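Local coordinates for protein (histonelike protein HU) (Thermotoga maritima, PDB 1B8Z), which binds and wraps DNA as a histone-like protein, stabilising the double helix against denaturation under extreme conditions, at the interface of chains A and B. Coordinates in Å, arbitrary orientation; residue numbers count along the deposited sequence, not the author numbering. Chains: chain A/B, Protein (histonelike protein HU).

Contact 1: the interface of chains A and B. Residues chain A 24, 27-28, 31; chain B 10, 13-14, 21.
With CG turned away from its carbonyl carbon (chi1 -68°) and the chain extended beyond it, B:Lys13 runs its full length along helix 18-37 of chain A and brings its terminal amine to A:Thr31. In A:Thr31 the hydroxyl lies beside the backbone N (chi1 -59°), where it serves two partners. It accepts a hydrogen bond from B:Lys13, NZ to OG1 3.0 Å, and donates one to the carbonyl of the preceding turn, OG1 to A:Thr27 O 2.8 Å, from 33° off the carbonyl plane. That inner bond uses the hydroxyl hydrogen and orients OG1 to accept from the lysine, a task suited to threonine. The aliphatic part of the lysine is used too: the side chains of A:Thr27 and B:Lys13 run antiparallel, the methyl CG2 3.7 Å from B:Lys13 CB. B:Val10 fits its two methyls to different neighbours, CG1 lying 3.8 Å from A:Thr27 CG2 and CG2 resting 3.9 Å from A:Ile28 CA. Short, beta-branched side chains probably suit this place, since they would let the helices lie close. Farther along, A:Ile24 CD1 lightly touches B:Val21 CG2, joining the two copies of helix 18-37. The patch packs helix 3-14 of chain B against helix 18-37 of chain A, contributing to the helical core of the HU dimer.

Contact 2: the interface of chains A and B. Residues chain A 1, 6, 9-10, 13; chain B 28, 30-31, 34.
A helix-to-helix interface of the HU homodimer joins helix 3-14 of chain A to helix 18-37 of chain B here, clamping the N-terminal helix of one subunit onto its partner. A:Lys13 reaches B:Glu34 from the opposite direction and forms a salt bridge, NZ to OE1 2.6 Å. The amine meets this oxygen from above the carboxylate plane, 46° out of it, and since B:Glu34 is poorly ordered the exact pose should be read with caution. Lysine suits the spot because its long chain can cover the neighbouring helix before presenting its amine to the glutamate; the same NZ also donates a hydrogen bond to B:Thr31 OG1, 3.0 Å. That threonine buries 75 Å² against chain A. Its CG2 stands anti to the backbone N, with chi1 (measured to OG1) at -59°, which sends the methyl toward A:Leu6 and A:Arg9 while the hydroxyl faces A:Lys13. The methyl lies 3.8 Å from A:Leu6 CD1, whose branched apolar end covers it, and A:Arg9 adds its aliphatic base, CB being 4.0 Å from B:Thr31 CG2. Beta-branched A:Val10 sets CG2 3.9 Å from B:Ile28 CA. Oily packing beside a polar, charged cluster thus holds the two subunits together, a feature that may suit a protein from a hyperthermophile.

Contact 3: the interface of chains A and B. Residues chain A 35, 40-43; chain B 1.
Backbone pairing of the strand type makes this interface, in which the chain start of one HU subunit is tied to the start of strand 42-44 of its partner and the loop before it: B:Met1 lies alongside A:Lys41 to A:Gln43 and adds its terminus to the dimer. The terminal amino group donates to the carbonyl of A:Lys41, N to O 2.8 Å. In return A:Gln43 N donates to B:Met1 O at 2.9 Å, almost straight at 177° about the hydrogen. Bonds to the residues on either side of A:Val42 are those of a parallel bridge, and since they use main-chain atoms they ask little of the side chains of A:Lys41 and A:Gln43. A:Glu40 adds a carboxylate, a group that would suit a terminal amine: its OE2 accepts from B:Met1 N at 3.2 Å, met on the anti side and 33° out of the carboxylate plane. Its carboxylate would probably favour a protonated amine. The methionine side chain leaves its CG anti to the backbone N, and a folded last torsion (chi3 -25°) brings CE to A:Ala35 CB, 3.8 Å away. The small A:Ala35 lets the methyl CE lie against CB. The site lies where helix 18-37 of chain A gives way, through a loop, to strand 42-44, just ahead of helix 3-14 of chain B.

Contact 1: the interface of chains A and B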
ATOM      1  N   ILE A  24      -0.476  -4.961 -10.072  1.00 13.65           N
ATOM      2  CA  ILE A  24       0.635  -4.609  -9.150  1.00 13.36           C
ATOM      3  C   ILE A  24       0.109  -4.233  -7.785  1.00 13.59           C
ATOM      4  O   ILE A  24       0.644  -4.716  -6.763  1.00 13.56           O
ATOM      5  CB  ILE A  24       1.518  -3.517  -9.779  1.00 13.56           C
ATOM      6  CG1 ILE A  24       2.446  -4.227 -10.779  1.00 20.33           C
ATOM      7  CG2 ILE A  24       2.352  -2.841  -8.704  1.00 16.08           C
ATOM      8  CD1 ILE A  24       3.141  -3.328 -11.766  1.00 27.38           C
ATOM      9  N   THR A  27      -0.823  -7.440  -5.983  1.00 13.35           N
ATOM     10  CA  THR A  27       0.385  -8.198  -5.622  1.00 13.21           C
ATOM     11  C   THR A  27       1.105  -7.539  -4.456  1.00 14.97           C
ATOM     12  O   THR A  27       1.592  -8.223  -3.558  1.00 14.72           O
ATOM     13  CB  THR A  27       1.299  -8.319  -6.842  1.00 15.61           C
ATOM     14  OG1 THR A  27       0.539  -8.943  -7.895  1.00 16.15           O
ATOM     15  CG2 THR A  27       2.459  -9.243  -6.497  1.00 18.06           C
ATOM     16  N   ILE A  28       1.120  -6.196  -4.412  1.00 11.77           N
ATOM     17  CA  ILE A  28       1.648  -5.534  -3.233  1.00 11.31           C
ATOM     18  C   ILE A  28       0.841  -5.892  -1.994  1.00 13.16           C
ATOM     19  O   ILE A  28       1.436  -6.212  -0.952  1.00 13.86           O
ATOM     20  CB  ILE A  28       1.627  -3.994  -3.435  1.00 11.76           C
ATOM     21  CG1 ILE A  28       2.632  -3.584  -4.491  1.00 14.62           C
ATOM     22  CG2 ILE A  28       1.873  -3.301  -2.085  1.00 16.27           C
ATOM     23  CD1 ILE A  28       2.333  -2.172  -4.999  1.00 16.03           C
ATOM     24  N   THR A  31       1.545  -9.413  -0.942  1.00 14.84           N
ATOM     25  CA  THR A  31       2.910  -9.561  -0.398  1.00 16.13           C
ATOM     26  C   THR A  31       3.007  -9.056   1.021  1.00 16.81           C
ATOM     27  O   THR A  31       3.625  -9.677   1.902  1.00 17.79           O
ATOM     28  CB  THR A  31       3.928  -8.888  -1.321  1.00 16.84           C
ATOM     29  OG1 THR A  31       3.821  -9.521  -2.604  1.00 18.43           O
ATOM     30  CG2 THR A  31       5.347  -9.035  -0.807  1.00 18.64           C
TER
ATOM     31  N   VAL B  10       7.452  -8.299  -5.338  1.00 14.14           N
ATOM     32  CA  VAL B  10       6.288  -8.056  -6.204  1.00 14.15           C
ATOM     33  C   VAL B  10       6.654  -8.206  -7.658  1.00 16.64           C
ATOM     34  O   VAL B  10       5.846  -8.751  -8.450  1.00 17.60           O
ATOM     35  CB  VAL B  10       5.746  -6.628  -5.890  1.00 13.54           C
ATOM     36  CG1 VAL B  10       4.729  -6.181  -6.945  1.00 13.69           C
ATOM     37  CG2 VAL B  10       5.173  -6.630  -4.494  1.00 16.24           C
ATOM     38  N   LYS B  13       6.635 -11.939  -8.513  1.00 17.06           N
ATOM     39  CA  LYS B  13       5.308 -12.551  -8.488  1.00 18.65           C
ATOM     40  C   LYS B  13       4.454 -12.097  -9.666  1.00 19.03           C
ATOM     41  O   LYS B  13       3.707 -12.917 -10.233  1.00 20.03           O
ATOM     42  CB  LYS B  13       4.544 -12.236  -7.216  1.00 21.55           C
ATOM     43  CG  LYS B  13       5.086 -12.851  -5.931  1.00 24.22           C
ATOM     44  CD  LYS B  13       4.153 -12.418  -4.813  1.00 31.87           C
ATOM     45  CE  LYS B  13       4.692 -12.736  -3.432  1.00 38.03           C
ATOM     46  NZ  LYS B  13       3.628 -12.521  -2.414  1.00 38.32           N
ATOM     47  N   ALA B  14       4.525 -10.809 -10.000  1.00 17.06           N
ATOM     48  CA  ALA B  14       3.683 -10.321 -11.086  1.00 17.31           C
ATOM     49  C   ALA B  14       4.330 -10.491 -12.443  1.00 19.17           C
ATOM     50  O   ALA B  14       3.703 -10.178 -13.460  1.00 21.01           O
ATOM     51  CB  ALA B  14       3.434  -8.841 -10.836  1.00 18.93           C
ATOM     52  N   VAL B  21       7.297  -1.648 -11.239  1.00 17.18           N
ATOM     53  CA  VAL B  21       6.763  -1.872  -9.892  1.00 14.30           C
ATOM     54  C   VAL B  21       7.102  -0.663  -9.024  1.00 15.01           C
ATOM     55  O   VAL B  21       6.230  -0.184  -8.299  1.00 14.80           O
ATOM     56  CB  VAL B  21       7.306  -3.162  -9.267  1.00 14.65           C
ATOM     57  CG1 VAL B  21       6.881  -3.255  -7.812  1.00 16.87           C
ATOM     58  CG2 VAL B  21       6.794  -4.362 -10.071  1.00 18.96           C
TER

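Contact 2: the interface of chains A and B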
ATOM      1  N   MET A   1     -12.046   7.761  -0.693  1.00 17.35           N
ATOM      2  CA  MET A   1     -11.706   7.013  -1.940  1.00 18.97           C
ATOM      3  C   MET A   1     -11.737   5.514  -1.718  1.00 15.00           C
ATOM      4  O   MET A   1     -11.320   5.104  -0.632  1.00 16.82           O
ATOM      5  CB  MET A   1     -10.284   7.476  -2.291  1.00 24.62           C
ATOM      6  CG  MET A   1      -9.545   6.720  -3.357  1.00 31.21           C
ATOM      7  SD  MET A   1      -7.905   7.383  -3.623  1.00 25.29           S
ATOM      8  CE  MET A   1      -8.094   9.139  -3.447  1.00 30.72           C
ATOM      9  N   LEU A   6      -8.736   4.541  -6.363  1.00 15.05           N
ATOM     10  CA  LEU A   6      -7.274   4.545  -6.199  1.00 13.22           C
ATOM     11  C   LEU A   6      -6.607   4.037  -7.467  1.00 12.88           C
ATOM     12  O   LEU A   6      -5.617   4.649  -7.929  1.00 16.30           O
ATOM     13  CB  LEU A   6      -6.906   3.687  -4.965  1.00 13.47           C
ATOM     14  CG  LEU A   6      -5.400   3.451  -4.720  1.00 14.46           C
ATOM     15  CD1 LEU A   6      -4.671   4.742  -4.429  1.00 18.88           C
ATOM     16  CD2 LEU A   6      -5.216   2.447  -3.574  1.00 16.34           C
ATOM     17  N   ARG A   9      -6.807   6.718 -10.302  1.00 16.86           N
ATOM     18  CA  ARG A   9      -5.957   7.860 -10.038  1.00 16.22           C
ATOM     19  C   ARG A   9      -4.492   7.487 -10.289  1.00 17.31           C
ATOM     20  O   ARG A   9      -3.736   8.254 -10.915  1.00 19.07           O
ATOM     21  CB  ARG A   9      -6.062   8.390  -8.613  1.00 19.63           C
ATOM     22  CG  ARG A   9      -7.431   9.024  -8.345  1.00 27.83           C
ATOM     23  CD  ARG A   9      -7.451   9.687  -6.980  1.00 29.23           C
ATOM     24  NE  ARG A   9      -8.747  10.325  -6.713  1.00 38.32           N
ATOM     25  CZ  ARG A   9      -9.265  11.341  -7.394  1.00 46.74           C
ATOM     26  NH1 ARG A   9      -8.620  11.891  -8.418  1.00 51.67           N
ATOM     27  NH2 ARG A   9     -10.450  11.843  -7.058  1.00 47.27           N
ATOM     28  N   VAL A  10      -4.100   6.310  -9.790  1.00 14.29           N
ATOM     29  CA  VAL A  10      -2.711   5.900 -10.050  1.00 13.52           C
ATOM     30  C   VAL A  10      -2.444   5.640 -11.511  1.00 16.48           C
ATOM     31  O   VAL A  10      -1.363   5.981 -12.046  1.00 18.10           O
ATOM     32  CB  VAL A  10      -2.421   4.631  -9.189  1.00 13.60           C
ATOM     33  CG1 VAL A  10      -1.088   4.005  -9.594  1.00 14.31           C
ATOM     34  CG2 VAL A  10      -2.475   5.078  -7.745  1.00 15.59           C
ATOM     35  N   LYS A  13      -1.903   9.065 -13.271  1.00 17.80           N
ATOM     36  CA  LYS A  13      -0.643   9.707 -12.894  1.00 18.11           C
ATOM     37  C   LYS A  13       0.569   8.976 -13.461  1.00 18.74           C
ATOM     38  O   LYS A  13       1.528   9.637 -13.912  1.00 20.07           O
ATOM     39  CB  LYS A  13      -0.459   9.836 -11.394  1.00 21.25           C
ATOM     40  CG  LYS A  13      -1.479  10.650 -10.617  1.00 22.77           C
ATOM     41  CD  LYS A  13      -1.105  10.532  -9.147  1.00 29.71           C
ATOM     42  CE  LYS A  13      -2.070  11.251  -8.227  1.00 38.83           C
ATOM     43  NZ  LYS A  13      -1.477  11.350  -6.864  1.00 38.78           N
TER
ATOM     44  N   ILE B  28       1.193   4.866  -5.957  1.00 12.53           N
ATOM     45  CA  ILE B  28       0.214   4.488  -4.952  1.00 11.53           C
ATOM     46  C   ILE B  28       0.485   5.222  -3.639  1.00 14.11           C
ATOM     47  O   ILE B  28      -0.432   5.801  -3.050  1.00 14.63           O
ATOM     48  CB  ILE B  28       0.251   2.954  -4.697  1.00 11.67           C
ATOM     49  CG1 ILE B  28      -0.299   2.239  -5.924  1.00 13.88           C
ATOM     50  CG2 ILE B  28      -0.564   2.619  -3.437  1.00 15.02           C
ATOM     51  CD1 ILE B  28       0.121   0.760  -5.906  1.00 15.77           C
ATOM     52  N   GLU B  30       2.121   7.999  -3.065  1.00 14.85           N
ATOM     53  CA  GLU B  30       1.886   9.442  -3.228  1.00 16.36           C
ATOM     54  C   GLU B  30       0.388   9.710  -3.282  1.00 16.41           C
ATOM     55  O   GLU B  30      -0.057  10.686  -2.639  1.00 18.57           O
ATOM     56  CB  GLU B  30       2.547   9.873  -4.535  1.00 20.12           C
ATOM     57  CG  GLU B  30       4.064   9.892  -4.357  1.00 35.91           C
ATOM     58  CD  GLU B  30       4.860  10.131  -5.621  1.00 45.50           C
ATOM     59  OE1 GLU B  30       4.290  10.517  -6.661  1.00 50.51           O
ATOM     60  OE2 GLU B  30       6.098   9.930  -5.572  1.00 49.85           O
ATOM     61  N   THR B  31      -0.361   8.844  -3.952  1.00 15.04           N
ATOM     62  CA  THR B  31      -1.824   9.066  -4.028  1.00 15.71           C
ATOM     63  C   THR B  31      -2.483   8.937  -2.682  1.00 16.64           C
ATOM     64  O   THR B  31      -3.379   9.712  -2.326  1.00 17.24           O
ATOM     65  CB  THR B  31      -2.449   8.135  -5.062  1.00 16.18           C
ATOM     66  OG1 THR B  31      -1.809   8.419  -6.315  1.00 19.29           O
ATOM     67  CG2 THR B  31      -3.950   8.341  -5.223  1.00 19.36           C
ATOM     68  N   GLU B  34      -1.519  12.069  -0.575  1.00 17.93           N
ATOM     69  CA  GLU B  34      -2.256  13.268  -1.011  1.00 21.31           C
ATOM     70  C   GLU B  34      -3.694  13.212  -0.511  1.00 22.85           C
ATOM     71  O   GLU B  34      -4.216  14.227  -0.021  1.00 22.87           O
ATOM     72  CB  GLU B  34      -2.263  13.400  -2.527  1.00 23.02           C
ATOM     73  CG  GLU B  34      -0.926  13.745  -3.151  1.00 34.15           C
ATOM     74  CD  GLU B  34      -0.877  13.553  -4.654  1.00 42.49           C
ATOM     75  OE1 GLU B  34      -1.932  13.439  -5.316  1.00 47.49           O
ATOM     76  OE2 GLU B  34       0.248  13.512  -5.202  1.00 49.57           O
TER

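Contact 3: the interface of chains A and B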
ATOM      1  N   ALA A  35       3.727 -11.394   4.394  1.00 19.56           N
ATOM      2  CA  ALA A  35       4.795 -11.068   5.346  1.00 20.30           C
ATOM      3  C   ALA A  35       4.255 -10.975   6.763  1.00 22.35           C
ATOM      4  O   ALA A  35       4.817 -11.540   7.720  1.00 21.69           O
ATOM      5  CB  ALA A  35       5.432  -9.735   4.946  1.00 20.36           C
ATOM      6  N   GLU A  40       6.586 -11.043   9.973  1.00 24.33           N
ATOM      7  CA  GLU A  40       7.620 -10.149   9.488  1.00 22.79           C
ATOM      8  C   GLU A  40       7.087  -8.711   9.518  1.00 22.70           C
ATOM      9  O   GLU A  40       5.873  -8.479   9.562  1.00 27.21           O
ATOM     10  CB  GLU A  40       8.018 -10.525   8.062  1.00 22.35           C
ATOM     11  CG  GLU A  40       9.291  -9.910   7.540  1.00 37.60           C
ATOM     12  CD  GLU A  40       9.703 -10.455   6.182  1.00 40.73           C
ATOM     13  OE1 GLU A  40       9.004 -11.362   5.681  1.00 41.69           O
ATOM     14  OE2 GLU A  40      10.733  -9.955   5.671  1.00 37.85           O
ATOM     15  N   LYS A  41       7.986  -7.758   9.516  1.00 21.10           N
ATOM     16  CA  LYS A  41       7.634  -6.338   9.466  1.00 22.21           C
ATOM     17  C   LYS A  41       7.760  -5.900   8.012  1.00 21.89           C
ATOM     18  O   LYS A  41       8.529  -6.501   7.248  1.00 20.87           O
ATOM     19  CB  LYS A  41       8.705  -5.632  10.295  1.00 30.42           C
ATOM     20  CG  LYS A  41       8.619  -4.165  10.591  1.00 38.72           C
ATOM     21  CD  LYS A  41       9.683  -3.805  11.631  1.00 37.07           C
ATOM     22  N   VAL A  42       6.937  -4.942   7.583  1.00 17.91           N
ATOM     23  CA  VAL A  42       7.089  -4.381   6.236  1.00 17.75           C
ATOM     24  C   VAL A  42       7.340  -2.893   6.455  1.00 19.99           C
ATOM     25  O   VAL A  42       6.403  -2.136   6.768  1.00 21.52           O
ATOM     26  CB  VAL A  42       5.935  -4.615   5.251  1.00 17.39           C
ATOM     27  CG1 VAL A  42       6.244  -3.962   3.915  1.00 22.85           C
ATOM     28  CG2 VAL A  42       5.696  -6.120   5.113  1.00 20.64           C
ATOM     29  N   GLN A  43       8.570  -2.454   6.290  1.00 16.63           N
ATOM     30  CA  GLN A  43       8.959  -1.074   6.546  1.00 16.83           C
ATOM     31  C   GLN A  43       9.194  -0.343   5.249  1.00 18.47           C
ATOM     32  O   GLN A  43      10.019  -0.761   4.442  1.00 19.40           O
ATOM     33  CB  GLN A  43      10.249  -1.057   7.392  1.00 24.76           C
ATOM     34  CG  GLN A  43      10.510   0.346   7.954  1.00 32.67           C
ATOM     35  CD  GLN A  43      10.890   0.307   9.422  1.00 35.87           C
ATOM     36  OE1 GLN A  43      11.378  -0.705   9.926  1.00 36.12           O
ATOM     37  NE2 GLN A  43      10.683   1.417  10.119  1.00 38.09           N
TER
ATOM     38  N   MET B   1      11.060  -6.833   6.202  1.00 18.12           N
ATOM     39  CA  MET B   1      11.299  -6.484   4.766  1.00 18.20           C
ATOM     40  C   MET B   1      11.306  -4.973   4.597  1.00 15.37           C
ATOM     41  O   MET B   1      10.517  -4.328   5.301  1.00 16.73           O
ATOM     42  CB  MET B   1      10.117  -7.091   4.007  1.00 23.33           C
ATOM     43  CG  MET B   1       9.788  -6.622   2.624  1.00 30.51           C
ATOM     44  SD  MET B   1       8.415  -7.510   1.895  1.00 25.16           S
ATOM     45  CE  MET B   1       8.384  -9.088   2.701  1.00 32.22           C
TER

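Contact 1 and contact 2 are near-twins about the two-fold axis, both pairing helix 3-14 of one chain with helix 18-37 of the other, their C-alpha centres about 17 Å apart. Contact 3 lies about 14 Å from contact 1 and 23 Å from contact 2, again between C-alpha centres. It shares helix 18-37 of chain A with contact 1, and its B:Met1 precedes the very helix packed there; A:Met1, its counterpart in the other chain, belongs to contact 2. Each subunit's N-terminal segment is therefore held by its partner at successive points, from the first residue through helix 3-14, giving an intertwined dimer.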